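Local coordinates for glutamate racemase (Campylobacter jejuni, PDB 3UHF), which belongs to the Asp/Glu/hydantoin racemase family and holds D-glutamic acid in a pocket lined by residues from both halves of an alpha/beta chain, at residues I53-T58 with L79-Q84; E83-D88 with H251-S256; A123-L128 with Q156-I161; Y189-I194 with S215-D220. All blocks are in the same frame, centred on the assembly; numbering follows the deposited sequence. Where two conformers were deposited one is given.

Overall arrangement
From the N terminus, contact 1 closes first, bringing helix 68-82 back onto strand 51-56 of the five-stranded parallel sheet after a short excursion of 20 residues. Contact 2 opens where contact 1 ends, the two sharing E83 and Q84, and closes only at 251-256, on the edge strand beside 51-56. Its long loop encloses contacts 3 and 4, which follow one another in series; no two contacts cross. Contact 3 ties helix 117-128 to the loop before strand 161-165, and contact 4 joins the ends of helices 181-191 and 211-218, both at the four-stranded sheet. Contacts 1 and 3 lie on opposite sides of the chain's centre, their own centres about 33 Å apart.

Contact 1. Residues I53-T58 with L79-Q84; sequences IYYGDT and LDFFEQ
The rings of Y55, on strand 51-56, and F81, on helix 68-82, lie face to face in an offset stack, with centroids 4.2 Å apart and planes 20° from parallel. Y55 CD1 comes within 3.7 Å of F81 CE2, over the rim of the F81 ring. In both residues CG opposite the backbone N (chi1 174° in Y55) swings the ring out between strand and helix, where they overlap. This is the solvent side, equally close but made of partly exposed residues; the other face of F81 is covered by Q84, whose NE2 bonds to a lone pair of F81 O at 2.9 Å. The buried side is F82 with I53. F82 CZ lies 3.7 Å from Y55 CB and F82 CE2 3.5 Å from I53 O, which sits in the ring plane, while I53 CG2 passes alongside. With no hydrogen bond between the segments, ring stacking and apolar burial hold helix to sheet, and the edge of F82 turned to I53 O may add a weak electrostatic attraction.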
loop_
_atom_site.group_PDB
_atom_site.type_symbol
_atom_site.label_atom_id
_atom_site.label_comp_id
_atom_site.label_asym_id
_atom_site.label_seq_id
_atom_site.Cartn_x
_atom_site.Cartn_y
_atom_site.Cartn_z
ATOM N N ILE A 53 4.814 -7.976 -12.162
ATOM C CA ILE A 53 3.874 -9.071 -11.929
ATOM C C ILE A 53 3.088 -8.752 -10.672
ATOM O O ILE A 53 3.663 -8.689 -9.587
ATOM C CB ILE A 53 4.604 -10.417 -11.707
ATOM C CG1 ILE A 53 5.670 -10.665 -12.788
ATOM C CG2 ILE A 53 3.603 -11.573 -11.621
ATOM C CD1 ILE A 53 5.147 -10.657 -14.196
ATOM N N TYR A 54 1.778 -8.541 -10.822
ATOM C CA TYR A 54 0.886 -8.262 -9.693
ATOM C C TYR A 54 0.139 -9.535 -9.301
ATOM O O TYR A 54 -0.373 -10.247 -10.158
ATOM C CB TYR A 54 -0.127 -7.163 -10.060
ATOM C CG TYR A 54 -1.045 -6.734 -8.928
ATOM C CD1 TYR A 54 -0.730 -5.639 -8.125
ATOM C CD2 TYR A 54 -2.231 -7.420 -8.661
ATOM C CE1 TYR A 54 -1.562 -5.237 -7.094
ATOM C CE2 TYR A 54 -3.073 -7.021 -7.620
ATOM C CZ TYR A 54 -2.728 -5.931 -6.845
ATOM O OH TYR A 54 -3.543 -5.516 -5.817
ATOM N N TYR A 55 0.107 -9.824 -8.006
ATOM C CA TYR A 55 -0.649 -10.956 -7.495
ATOM C C TYR A 55 -1.489 -10.482 -6.325
ATOM O O TYR A 55 -0.968 -9.886 -5.376
ATOM C CB TYR A 55 0.279 -12.088 -7.045
ATOM C CG TYR A 55 -0.444 -13.252 -6.374
ATOM C CD1 TYR A 55 -1.387 -14.005 -7.062
ATOM C CD2 TYR A 55 -0.159 -13.609 -5.068
ATOM C CE1 TYR A 55 -2.045 -15.077 -6.451
ATOM C CE2 TYR A 55 -0.796 -14.671 -4.452
ATOM C CZ TYR A 55 -1.743 -15.400 -5.143
ATOM O OH TYR A 55 -2.371 -16.458 -4.516
ATOM N N GLY A 56 -2.796 -10.731 -6.400
ATOM C CA GLY A 56 -3.698 -10.359 -5.326
ATOM C C GLY A 56 -4.376 -11.608 -4.788
ATOM O O GLY A 56 -4.847 -12.429 -5.567
ATOM N N ASP A 57 -4.400 -11.769 -3.466
ATOM C CA ASP A 57 -4.964 -12.991 -2.865
ATOM C C ASP A 57 -6.481 -12.854 -2.699
ATOM O O ASP A 57 -7.030 -12.935 -1.595
ATOM C CB ASP A 57 -4.290 -13.288 -1.523
ATOM C CG ASP A 57 -4.685 -14.644 -0.949
ATOM O OD1 ASP A 57 -5.295 -15.470 -1.681
ATOM O OD2 ASP A 57 -4.371 -14.884 0.236
ATOM N N THR A 58 -7.161 -12.619 -3.805
ATOM C CA THR A 58 -8.568 -12.242 -3.728
ATOM C C THR A 58 -9.481 -13.357 -3.204
ATOM O O THR A 58 -10.624 -13.096 -2.863
ATOM C CB THR A 58 -9.081 -11.754 -5.094
ATOM O OG1 THR A 58 -8.814 -12.756 -6.076
ATOM C CG2 THR A 58 -8.371 -10.454 -5.489
ATOM N N LEU A 79 4.936 -15.557 -1.424
ATOM C CA LEU A 79 6.343 -15.619 -1.803
ATOM C C LEU A 79 6.603 -16.873 -2.649
ATOM O O LEU A 79 7.260 -16.800 -3.688
ATOM C CB LEU A 79 7.235 -15.595 -0.560
ATOM C CG LEU A 79 8.744 -15.586 -0.808
ATOM C CD1 LEU A 79 9.126 -14.423 -1.708
ATOM C CD2 LEU A 79 9.500 -15.530 0.505
ATOM N N ASP A 80 6.063 -18.010 -2.217
ATOM C CA ASP A 80 6.171 -19.246 -2.988
ATOM C C ASP A 80 5.634 -19.073 -4.406
ATOM O O ASP A 80 6.258 -19.514 -5.363
ATOM C CB ASP A 80 5.415 -20.385 -2.308
ATOM C CG ASP A 80 6.097 -20.881 -1.056
ATOM O OD1 ASP A 80 7.280 -20.558 -0.844
ATOM O OD2 ASP A 80 5.437 -21.612 -0.288
ATOM N N PHE A 81 4.478 -18.427 -4.534
ATOM C CA PHE A 81 3.874 -18.185 -5.841
ATOM C C PHE A 81 4.804 -17.415 -6.764
ATOM O O PHE A 81 4.895 -17.708 -7.955
ATOM C CB PHE A 81 2.555 -17.414 -5.711
ATOM C CG PHE A 81 1.971 -17.004 -7.033
ATOM C CD1 PHE A 81 1.229 -17.906 -7.784
ATOM C CD2 PHE A 81 2.176 -15.727 -7.535
ATOM C CE1 PHE A 81 0.697 -17.539 -9.010
ATOM C CE2 PHE A 81 1.650 -15.354 -8.761
ATOM C CZ PHE A 81 0.911 -16.260 -9.499
ATOM N N PHE A 82 5.492 -16.424 -6.204
ATOM C CA PHE A 82 6.338 -15.535 -6.985
ATOM C C PHE A 82 7.631 -16.188 -7.451
ATOM O O PHE A 82 8.252 -15.738 -8.417
ATOM C CB PHE A 82 6.668 -14.282 -6.174
ATOM C CG PHE A 82 5.679 -13.178 -6.350
ATOM C CD1 PHE A 82 4.774 -12.877 -5.350
ATOM C CD2 PHE A 82 5.637 -12.450 -7.527
ATOM C CE1 PHE A 82 3.855 -11.865 -5.514
ATOM C CE2 PHE A 82 4.718 -11.432 -7.689
ATOM C CZ PHE A 82 3.828 -11.146 -6.685
ATOM N N GLU A 83 8.043 -17.250 -6.773
ATOM C CA GLU A 83 9.366 -17.811 -7.038
ATOM C C GLU A 83 9.479 -18.434 -8.431
ATOM O O GLU A 83 10.579 -18.717 -8.899
ATOM C CB GLU A 83 9.792 -18.791 -5.937
ATOM C CG GLU A 83 9.316 -20.214 -6.114
ATOM C CD GLU A 83 9.847 -21.134 -5.025
ATOM O OE1 GLU A 83 10.276 -20.615 -3.970
ATOM O OE2 GLU A 83 9.842 -22.369 -5.223
ATOM N N GLN A 84 8.344 -18.609 -9.100
ATOM C CA GLN A 84 8.327 -19.131 -10.459
ATOM C C GLN A 84 8.641 -18.050 -11.498
ATOM O O GLN A 84 8.815 -18.354 -12.678
ATOM C CB GLN A 84 6.964 -19.756 -10.769
ATOM C CG GLN A 84 5.835 -18.744 -10.848
ATOM C CD GLN A 84 4.462 -19.385 -11.015
ATOM O OE1 GLN A 84 4.129 -19.901 -12.084
ATOM N NE2 GLN A 84 3.658 -19.349 -9.956
#

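Contact 2. Residues E83-D88 with H251-S256; sequences EQFQID and HFYASS
F85, in the loop between helix 68-82 and strand 89-92, and Y253, on strand 249-254, meet across well-separated backbones, whose nearest CA atoms, those of F85 and H251, are 10.9 Å apart. The gap is spanned by two aromatic side chains that come from opposite directions. Both have CG on the side away from the carbonyl carbon and next to the backbone N (chi1 -71° in F85, -61° in Y253). F85 puts its outer end over one face of the Y253 ring: its CZ lies 3.6 Å from Y253 CE2, off the centre of that ring and toward its rim. The two planes are inclined at 50°. Seen from F85, the phenol oxygen is at the ring edge, with Y253 OH 3.5 Å from F85 CE1. Over one face of F85 lies CG of its neighbour Q84, and the ring of F81, which stacks on Y55 in contact 1, also meets F85. Y253 is held in the sheet by backbone bonds to Y54 and G56, and its side chain also touches I53. The contact is a small one at the surface, between partly exposed rings. Loop 83-88 belongs to the beta-alpha-beta crossover that runs from strand 51-56 through helix 68-82 to strand 89-92, passing strand 26-31, and its F85 reaches Y253 on edge strand 249-254 of the same parallel sheet.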
loop_
_atom_site.group_PDB
_atom_site.type_symbol
_atom_site.label_atom_id
_atom_site.label_comp_id
_atom_site.label_asym_id
_atom_site.label_seq_id
_atom_site.Cartn_x
_atom_site.Cartn_y
_atom_site.Cartn_z
ATOM N N GLU A 83 8.043 -17.250 -6.773
ATOM C CA GLU A 83 9.366 -17.811 -7.038
ATOM C C GLU A 83 9.479 -18.434 -8.431
ATOM O O GLU A 83 10.579 -18.717 -8.899
ATOM C CB GLU A 83 9.792 -18.791 -5.937
ATOM C CG GLU A 83 9.316 -20.214 -6.114
ATOM C CD GLU A 83 9.847 -21.134 -5.025
ATOM O OE1 GLU A 83 10.276 -20.615 -3.970
ATOM O OE2 GLU A 83 9.842 -22.369 -5.223
ATOM N N GLN A 84 8.344 -18.609 -9.100
ATOM C CA GLN A 84 8.327 -19.131 -10.459
ATOM C C GLN A 84 8.641 -18.050 -11.498
ATOM O O GLN A 84 8.815 -18.354 -12.678
ATOM C CB GLN A 84 6.964 -19.756 -10.769
ATOM C CG GLN A 84 5.835 -18.744 -10.848
ATOM C CD GLN A 84 4.462 -19.385 -11.015
ATOM O OE1 GLN A 84 4.129 -19.901 -12.084
ATOM N NE2 GLN A 84 3.658 -19.349 -9.956
ATOM N N PHE A 85 8.729 -16.796 -11.063
ATOM C CA PHE A 85 8.813 -15.675 -12.003
ATOM C C PHE A 85 10.192 -15.040 -12.207
ATOM O O PHE A 85 10.381 -14.275 -13.153
ATOM C CB PHE A 85 7.795 -14.590 -11.632
ATOM C CG PHE A 85 6.372 -14.988 -11.890
ATOM C CD1 PHE A 85 5.883 -15.050 -13.185
ATOM C CD2 PHE A 85 5.525 -15.309 -10.845
ATOM C CE1 PHE A 85 4.578 -15.423 -13.429
ATOM C CE2 PHE A 85 4.218 -15.680 -11.086
ATOM C CZ PHE A 85 3.746 -15.738 -12.380
ATOM N N GLN A 86 11.141 -15.352 -11.330
ATOM C CA GLN A 86 12.475 -14.740 -11.383
ATOM C C GLN A 86 12.425 -13.208 -11.315
ATOM O O GLN A 86 12.873 -12.525 -12.234
ATOM C CB GLN A 86 13.248 -15.183 -12.636
ATOM C CG GLN A 86 13.565 -16.671 -12.701
ATOM C CD GLN A 86 12.511 -17.469 -13.448
ATOM O OE1 GLN A 86 12.078 -17.089 -14.538
ATOM N NE2 GLN A 86 12.093 -18.586 -12.863
ATOM N N ILE A 87 11.880 -12.671 -10.227
ATOM C CA ILE A 87 11.774 -11.221 -10.076
ATOM C C ILE A 87 13.010 -10.625 -9.409
ATOM O O ILE A 87 13.691 -11.297 -8.636
ATOM C CB ILE A 87 10.527 -10.816 -9.280
ATOM C CG1 ILE A 87 10.497 -11.533 -7.929
ATOM C CG2 ILE A 87 9.264 -11.141 -10.066
ATOM C CD1 ILE A 87 9.311 -11.117 -7.049
ATOM N N ASP A 88 13.280 -9.358 -9.709
ATOM C CA ASP A 88 14.446 -8.658 -9.178
ATOM C C ASP A 88 14.213 -8.149 -7.759
ATOM O O ASP A 88 15.161 -7.994 -6.987
ATOM C CB ASP A 88 14.832 -7.492 -10.087
ATOM C CG ASP A 88 15.306 -7.955 -11.454
ATOM O OD1 ASP A 88 15.874 -9.067 -11.547
ATOM O OD2 ASP A 88 15.106 -7.206 -12.435
ATOM N N HIS A 251 1.428 -7.941 -15.762
ATOM C CA HIS A 251 0.791 -9.254 -15.716
ATOM C C HIS A 251 0.020 -9.365 -14.415
ATOM O O HIS A 251 0.551 -9.043 -13.352
ATOM C CB HIS A 251 1.827 -10.370 -15.788
ATOM C CG HIS A 251 2.608 -10.385 -17.064
ATOM N ND1 HIS A 251 2.068 -10.801 -18.261
ATOM C CD2 HIS A 251 3.885 -10.026 -17.332
ATOM C CE1 HIS A 251 2.981 -10.702 -19.211
ATOM N NE2 HIS A 251 4.093 -10.236 -18.673
ATOM N N PHE A 252 -1.227 -9.820 -14.504
ATOM C CA PHE A 252 -2.091 -9.924 -13.334
ATOM C C PHE A 252 -2.407 -11.370 -12.996
ATOM O O PHE A 252 -2.788 -12.152 -13.868
ATOM C CB PHE A 252 -3.390 -9.156 -13.579
ATOM C CG PHE A 252 -3.184 -7.684 -13.741
ATOM C CD1 PHE A 252 -3.055 -7.121 -15.003
ATOM C CD2 PHE A 252 -3.109 -6.862 -12.625
ATOM C CE1 PHE A 252 -2.855 -5.759 -15.149
ATOM C CE2 PHE A 252 -2.904 -5.496 -12.765
ATOM C CZ PHE A 252 -2.771 -4.948 -14.031
ATOM N N TYR A 253 -2.252 -11.714 -11.724
ATOM C CA TYR A 253 -2.665 -13.015 -11.216
ATOM C C TYR A 253 -3.497 -12.849 -9.954
ATOM O O TYR A 253 -3.324 -11.886 -9.213
ATOM C CB TYR A 253 -1.446 -13.879 -10.922
ATOM C CG TYR A 253 -0.597 -14.150 -12.143
ATOM C CD1 TYR A 253 -0.817 -15.275 -12.930
ATOM C CD2 TYR A 253 0.426 -13.286 -12.510
ATOM C CE1 TYR A 253 -0.039 -15.528 -14.050
ATOM C CE2 TYR A 253 1.215 -13.533 -13.629
ATOM C CZ TYR A 253 0.977 -14.651 -14.393
ATOM O OH TYR A 253 1.759 -14.902 -15.502
ATOM N N ALA A 254 -4.414 -13.781 -9.711
ATOM C CA ALA A 254 -5.211 -13.712 -8.502
ATOM C C ALA A 254 -5.624 -15.105 -8.072
ATOM O O ALA A 254 -5.756 -16.008 -8.906
ATOM C CB ALA A 254 -6.447 -12.826 -8.714
ATOM N N SER A 255 -5.839 -15.281 -6.774
ATOM C CA SER A 255 -6.234 -16.590 -6.265
ATOM C C SER A 255 -7.713 -16.886 -6.523
ATOM O O SER A 255 -8.186 -17.994 -6.260
ATOM C CB SER A 255 -5.890 -16.724 -4.785
ATOM O OG SER A 255 -6.453 -15.667 -4.031
ATOM N N SER A 256 -8.442 -15.899 -7.035
ATOM C CA SER A 256 -9.818 -16.127 -7.488
ATOM C C SER A 256 -10.207 -15.092 -8.538
ATOM O O SER A 256 -9.721 -13.970 -8.493
ATOM C CB SER A 256 -10.793 -16.074 -6.312
ATOM O OG SER A 256 -10.833 -14.777 -5.748
#

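Contact 3. Residues A123-L128 with Q156-I161; sequences ATIKAL and QGYTNI
I125, on helix 117-128, packs against both Q156 and Y158 of the loop that follows helix 148-155. From CB, CG2 points to the phenol end, 3.9 Å from Y158 OH. CG1, anti to the carbonyl carbon (chi1 -66°), passes 3.9 Å from Y158 CE1, obliquely to the ring. The extended chain then carries the tip, CD1, to 3.7 Å from Q156 CG, where the two side chains cross at about a right angle. One turn on, L128 approaches from the same side of the ring plane but at the CE2 flank, its CD1 4.1 Å from Y158 CE2. Between Q156 and Y158 the chain turns at G157, whose positive phi completes a Schellman motif ending helix 148-155, and Y158 OH has a weak hydrogen bond with D130 N just beyond helix 117-128. T124 and L128 face the sheet, both touching A199 of strand 199-202, while I125 faces the loop and Y158 reaches past the helix end to I135 of strand 135-139, which L128 also touches.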
loop_
_atom_site.group_PDB
_atom_site.type_symbol
_atom_site.label_atom_id
_atom_site.label_comp_id
_atom_site.label_asym_id
_atom_site.label_seq_id
_atom_site.Cartn_x
_atom_site.Cartn_y
_atom_site.Cartn_z
ATOM N N ALA A 123 7.815 9.634 4.042
ATOM C CA ALA A 123 7.084 10.655 3.290
ATOM C C ALA A 123 6.403 11.668 4.212
ATOM O O ALA A 123 6.341 12.872 3.906
ATOM C CB ALA A 123 6.056 9.999 2.363
ATOM N N THR A 124 5.913 11.186 5.352
ATOM C CA THR A 124 5.257 12.045 6.335
ATOM C C THR A 124 6.251 13.024 6.960
ATOM O O THR A 124 5.961 14.214 7.103
ATOM C CB THR A 124 4.578 11.209 7.451
ATOM O OG1 THR A 124 3.674 10.268 6.861
ATOM C CG2 THR A 124 3.804 12.100 8.426
ATOM N N ILE A 125 7.427 12.522 7.326
ATOM C CA ILE A 125 8.485 13.380 7.858
ATOM C C ILE A 125 8.930 14.438 6.837
ATOM O O ILE A 125 9.117 15.608 7.181
ATOM C CB ILE A 125 9.682 12.539 8.343
ATOM C CG1 ILE A 125 9.256 11.698 9.557
ATOM C CG2 ILE A 125 10.872 13.439 8.674
ATOM C CD1 ILE A 125 10.308 10.707 10.020
ATOM N N LYS A 126 9.075 14.048 5.576
ATOM C CA LYS A 126 9.418 15.024 4.544
ATOM C C LYS A 126 8.335 16.093 4.382
ATOM O O LYS A 126 8.640 17.265 4.163
ATOM C CB LYS A 126 9.631 14.348 3.200
ATOM C CG LYS A 126 10.920 13.544 3.062
ATOM C CD LYS A 126 11.017 13.046 1.620
ATOM C CE LYS A 126 12.158 12.069 1.410
ATOM N NZ LYS A 126 11.950 11.324 0.135
ATOM N N ALA A 127 7.073 15.681 4.484
ATOM C CA ALA A 127 5.957 16.592 4.281
ATOM C C ALA A 127 5.804 17.573 5.445
ATOM O O ALA A 127 5.475 18.740 5.240
ATOM C CB ALA A 127 4.658 15.806 4.080
ATOM N N LEU A 128 6.034 17.093 6.665
ATOM C CA LEU A 128 5.848 17.909 7.865
ATOM C C LEU A 128 7.121 18.607 8.338
ATOM O O LEU A 128 7.082 19.790 8.702
ATOM C CB LEU A 128 5.305 17.054 9.013
ATOM C CG LEU A 128 3.921 16.434 8.830
ATOM C CD1 LEU A 128 3.564 15.650 10.086
ATOM C CD2 LEU A 128 2.903 17.529 8.558
ATOM N N GLN A 156 11.130 8.726 15.889
ATOM C CA GLN A 156 11.614 9.939 15.226
ATOM C C GLN A 156 11.163 11.199 15.963
ATOM O O GLN A 156 11.382 12.320 15.500
ATOM C CB GLN A 156 11.167 9.967 13.759
ATOM C CG GLN A 156 11.920 8.965 12.883
ATOM C CD GLN A 156 13.406 9.277 12.777
ATOM O OE1 GLN A 156 13.808 10.435 12.601
ATOM N NE2 GLN A 156 14.233 8.242 12.872
ATOM N N GLY A 157 10.526 11.006 17.111
ATOM C CA GLY A 157 10.150 12.113 17.971
ATOM C C GLY A 157 8.791 12.697 17.649
ATOM O O GLY A 157 8.377 13.680 18.263
ATOM N N TYR A 158 8.095 12.100 16.683
ATOM C CA TYR A 158 6.758 12.548 16.313
ATOM C C TYR A 158 5.748 11.925 17.264
ATOM O O TYR A 158 5.264 10.820 17.024
ATOM C CB TYR A 158 6.432 12.157 14.871
ATOM C CG TYR A 158 7.073 13.073 13.860
ATOM C CD1 TYR A 158 8.444 13.037 13.639
ATOM C CD2 TYR A 158 6.314 13.996 13.148
ATOM C CE1 TYR A 158 9.044 13.889 12.734
ATOM C CE2 TYR A 158 6.908 14.846 12.234
ATOM C CZ TYR A 158 8.271 14.790 12.036
ATOM O OH TYR A 158 8.878 15.634 11.136
ATOM N N THR A 159 5.432 12.637 18.342
ATOM C CA THR A 159 4.602 12.078 19.406
ATOM C C THR A 159 3.162 12.578 19.355
ATOM O O THR A 159 2.286 12.046 20.041
ATOM C CB THR A 159 5.187 12.399 20.791
ATOM O OG1 THR A 159 5.230 13.820 20.971
ATOM C CG2 THR A 159 6.595 11.844 20.915
ATOM N N ASN A 160 2.930 13.581 18.519
ATOM C CA ASN A 160 1.613 14.172 18.345
ATOM C C ASN A 160 0.814 13.344 17.348
ATOM O O ASN A 160 0.548 13.787 16.230
ATOM C CB ASN A 160 1.792 15.597 17.827
ATOM C CG ASN A 160 0.593 16.470 18.075
ATOM O OD1 ASN A 160 -0.410 16.030 18.630
ATOM N ND2 ASN A 160 0.697 17.732 17.677
ATOM N N ILE A 161 0.448 12.129 17.743
ATOM C CA ILE A 161 -0.119 11.186 16.801
ATOM C C ILE A 161 -1.379 10.504 17.294
ATOM O O ILE A 161 -1.539 10.222 18.482
ATOM C CB ILE A 161 0.913 10.104 16.398
ATOM C CG1 ILE A 161 1.370 9.306 17.616
ATOM C CG2 ILE A 161 2.130 10.724 15.703
ATOM C CD1 ILE A 161 2.607 8.476 17.360
#

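Contact 4. Residues Y189-I194 with S215-D220; sequences YYFKNI and SKYFGD
An aromatic cluster of F191, Y217 and F218 joins the ends of helices 181-191 and 211-218, F191 also being the first residue of a type II beta turn that closes at I194. F218 CZ stands over the centre of the buried F191 ring, 3.6 Å from F191 CD1, with the planes inclined at 50°. The opposite face of F191 is covered by CB of Y190. Partly exposed Y217 approaches the same ring obliquely, its CE2 3.6 Å from F191 CD1 and the planes at 46°, and Y217 OH lies 3.7 Å from F191 CB. CG of Y217 is turned away from the backbone N (chi1 -176°), which extends the ring toward the first helix. Y217 CD2 sits over the centre of the F218 ring, completing the cluster. From the turn, I194 CG2 lies 4.2 Å from F218 CE1, at the ring edge. F191, I194 and F218 all touch L136 of strand 135-139. With no hydrogen bond between the segments, the join rests on apolar and aromatic contact alone.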
loop_
_atom_site.group_PDB
_atom_site.type_symbol
_atom_site.label_atom_id
_atom_site.label_comp_id
_atom_site.label_asym_id
_atom_site.label_seq_id
_atom_site.Cartn_x
_atom_site.Cartn_y
_atom_site.Cartn_z
ATOM N N TYR A 189 -18.530 8.868 11.793
ATOM C CA TYR A 189 -18.445 7.795 12.768
ATOM C C TYR A 189 -17.020 7.622 13.276
ATOM O O TYR A 189 -16.790 7.583 14.486
ATOM C CB TYR A 189 -18.948 6.487 12.154
ATOM C CG TYR A 189 -18.750 5.257 13.018
ATOM C CD1 TYR A 189 -19.605 4.981 14.078
ATOM C CD2 TYR A 189 -17.726 4.354 12.746
ATOM C CE1 TYR A 189 -19.437 3.847 14.858
ATOM C CE2 TYR A 189 -17.549 3.215 13.522
ATOM C CZ TYR A 189 -18.408 2.969 14.576
ATOM O OH TYR A 189 -18.241 1.841 15.345
ATOM N N TYR A 190 -16.063 7.510 12.363
ATOM C CA TYR A 190 -14.685 7.273 12.780
ATOM C C TYR A 190 -14.021 8.527 13.338
ATOM O O TYR A 190 -13.182 8.435 14.222
ATOM C CB TYR A 190 -13.832 6.718 11.636
ATOM C CG TYR A 190 -14.154 5.281 11.301
ATOM C CD1 TYR A 190 -14.631 4.930 10.048
ATOM C CD2 TYR A 190 -14.014 4.289 12.258
ATOM C CE1 TYR A 190 -14.939 3.607 9.749
ATOM C CE2 TYR A 190 -14.320 2.964 11.974
ATOM C CZ TYR A 190 -14.780 2.632 10.720
ATOM O OH TYR A 190 -15.083 1.314 10.442
ATOM N N PHE A 191 -14.398 9.693 12.830
ATOM C CA PHE A 191 -13.610 10.896 13.107
ATOM C C PHE A 191 -14.282 11.858 14.084
ATOM O O PHE A 191 -13.839 12.992 14.262
ATOM C CB PHE A 191 -13.290 11.617 11.799
ATOM C CG PHE A 191 -12.522 10.782 10.809
ATOM C CD1 PHE A 191 -12.779 10.899 9.449
ATOM C CD2 PHE A 191 -11.534 9.895 11.226
ATOM C CE1 PHE A 191 -12.074 10.140 8.520
ATOM C CE2 PHE A 191 -10.814 9.136 10.300
ATOM C CZ PHE A 191 -11.090 9.254 8.940
ATOM N N LYS A 192 -15.368 11.414 14.709
ATOM C CA LYS A 192 -16.036 12.247 15.693
ATOM C C LYS A 192 -15.085 12.569 16.850
ATOM O O LYS A 192 -14.395 11.688 17.364
ATOM C CB LYS A 192 -17.314 11.572 16.190
ATOM C CG LYS A 192 -18.541 12.462 16.019
ATOM C CD LYS A 192 -18.565 13.114 14.630
ATOM C CE LYS A 192 -19.474 14.343 14.593
ATOM N NZ LYS A 192 -20.857 14.057 15.082
ATOM N N ASN A 193 -15.035 13.836 17.232
ATOM C CA ASN A 193 -14.156 14.268 18.311
ATOM C C ASN A 193 -12.689 13.930 18.047
ATOM O O ASN A 193 -11.912 13.661 18.968
ATOM C CB ASN A 193 -14.616 13.688 19.651
ATOM C CG ASN A 193 -16.067 14.001 19.947
ATOM O OD1 ASN A 193 -16.838 13.118 20.323
ATOM N ND2 ASN A 193 -16.449 15.262 19.765
ATOM N N ILE A 194 -12.315 13.926 16.775
ATOM C CA ILE A 194 -10.908 13.824 16.443
ATOM C C ILE A 194 -10.420 15.193 16.014
ATOM O O ILE A 194 -11.145 15.937 15.360
ATOM C CB ILE A 194 -10.620 12.768 15.359
ATOM C CG1 ILE A 194 -9.249 12.162 15.601
ATOM C CG2 ILE A 194 -10.694 13.351 13.953
ATOM C CD1 ILE A 194 -8.676 11.502 14.398
ATOM N N SER A 215 -10.079 14.520 1.980
ATOM C CA SER A 215 -9.512 15.870 1.935
ATOM C C SER A 215 -10.602 16.920 2.123
ATOM O O SER A 215 -10.413 17.902 2.837
ATOM C CB SER A 215 -8.748 16.085 0.629
ATOM O OG SER A 215 -8.098 17.340 0.628
ATOM N N LYS A 216 -11.760 16.701 1.501
ATOM C CA LYS A 216 -12.883 17.612 1.668
ATOM C C LYS A 216 -13.381 17.593 3.112
ATOM O O LYS A 216 -13.726 18.636 3.666
ATOM C CB LYS A 216 -14.010 17.272 0.691
ATOM C CG LYS A 216 -15.227 18.166 0.800
ATOM C CD LYS A 216 -16.322 17.722 -0.168
ATOM C CE LYS A 216 -17.615 18.500 0.044
ATOM N NZ LYS A 216 -17.417 19.966 -0.134
ATOM N N TYR A 217 -13.381 16.415 3.727
ATOM C CA TYR A 217 -13.814 16.276 5.121
ATOM C C TYR A 217 -12.908 17.068 6.063
ATOM O O TYR A 217 -13.384 17.823 6.912
ATOM C CB TYR A 217 -13.835 14.795 5.551
ATOM C CG TYR A 217 -14.361 14.593 6.964
ATOM C CD1 TYR A 217 -15.725 14.539 7.216
ATOM C CD2 TYR A 217 -13.490 14.496 8.049
ATOM C CE1 TYR A 217 -16.212 14.373 8.500
ATOM C CE2 TYR A 217 -13.970 14.335 9.343
ATOM C CZ TYR A 217 -15.335 14.272 9.558
ATOM O OH TYR A 217 -15.827 14.114 10.831
ATOM N N PHE A 218 -11.600 16.903 5.906
ATOM C CA PHE A 218 -10.656 17.521 6.838
ATOM C C PHE A 218 -10.293 18.966 6.493
ATOM O O PHE A 218 -9.976 19.762 7.383
ATOM C CB PHE A 218 -9.405 16.659 6.983
ATOM C CG PHE A 218 -9.610 15.430 7.837
ATOM C CD1 PHE A 218 -9.857 15.554 9.199
ATOM C CD2 PHE A 218 -9.539 14.156 7.281
ATOM C CE1 PHE A 218 -10.019 14.425 9.994
ATOM C CE2 PHE A 218 -9.707 13.029 8.064
ATOM C CZ PHE A 218 -9.950 13.163 9.423
ATOM N N GLY A 219 -10.343 19.307 5.210
ATOM C CA GLY A 219 -10.013 20.660 4.783
ATOM C C GLY A 219 -8.556 20.795 4.374
ATOM O O GLY A 219 -7.776 19.853 4.488
ATOM N N ASP A 220 -8.179 21.983 3.915
ATOM C CA ASP A 220 -6.884 22.152 3.252
ATOM C C ASP A 220 -5.680 22.214 4.191
ATOM O O ASP A 220 -4.550 22.353 3.733
ATOM C CB ASP A 220 -6.904 23.374 2.323
ATOM C CG ASP A 220 -7.423 24.622 3.009
ATOM O OD1 ASP A 220 -7.476 24.640 4.257
ATOM O OD2 ASP A 220 -7.774 25.590 2.300
#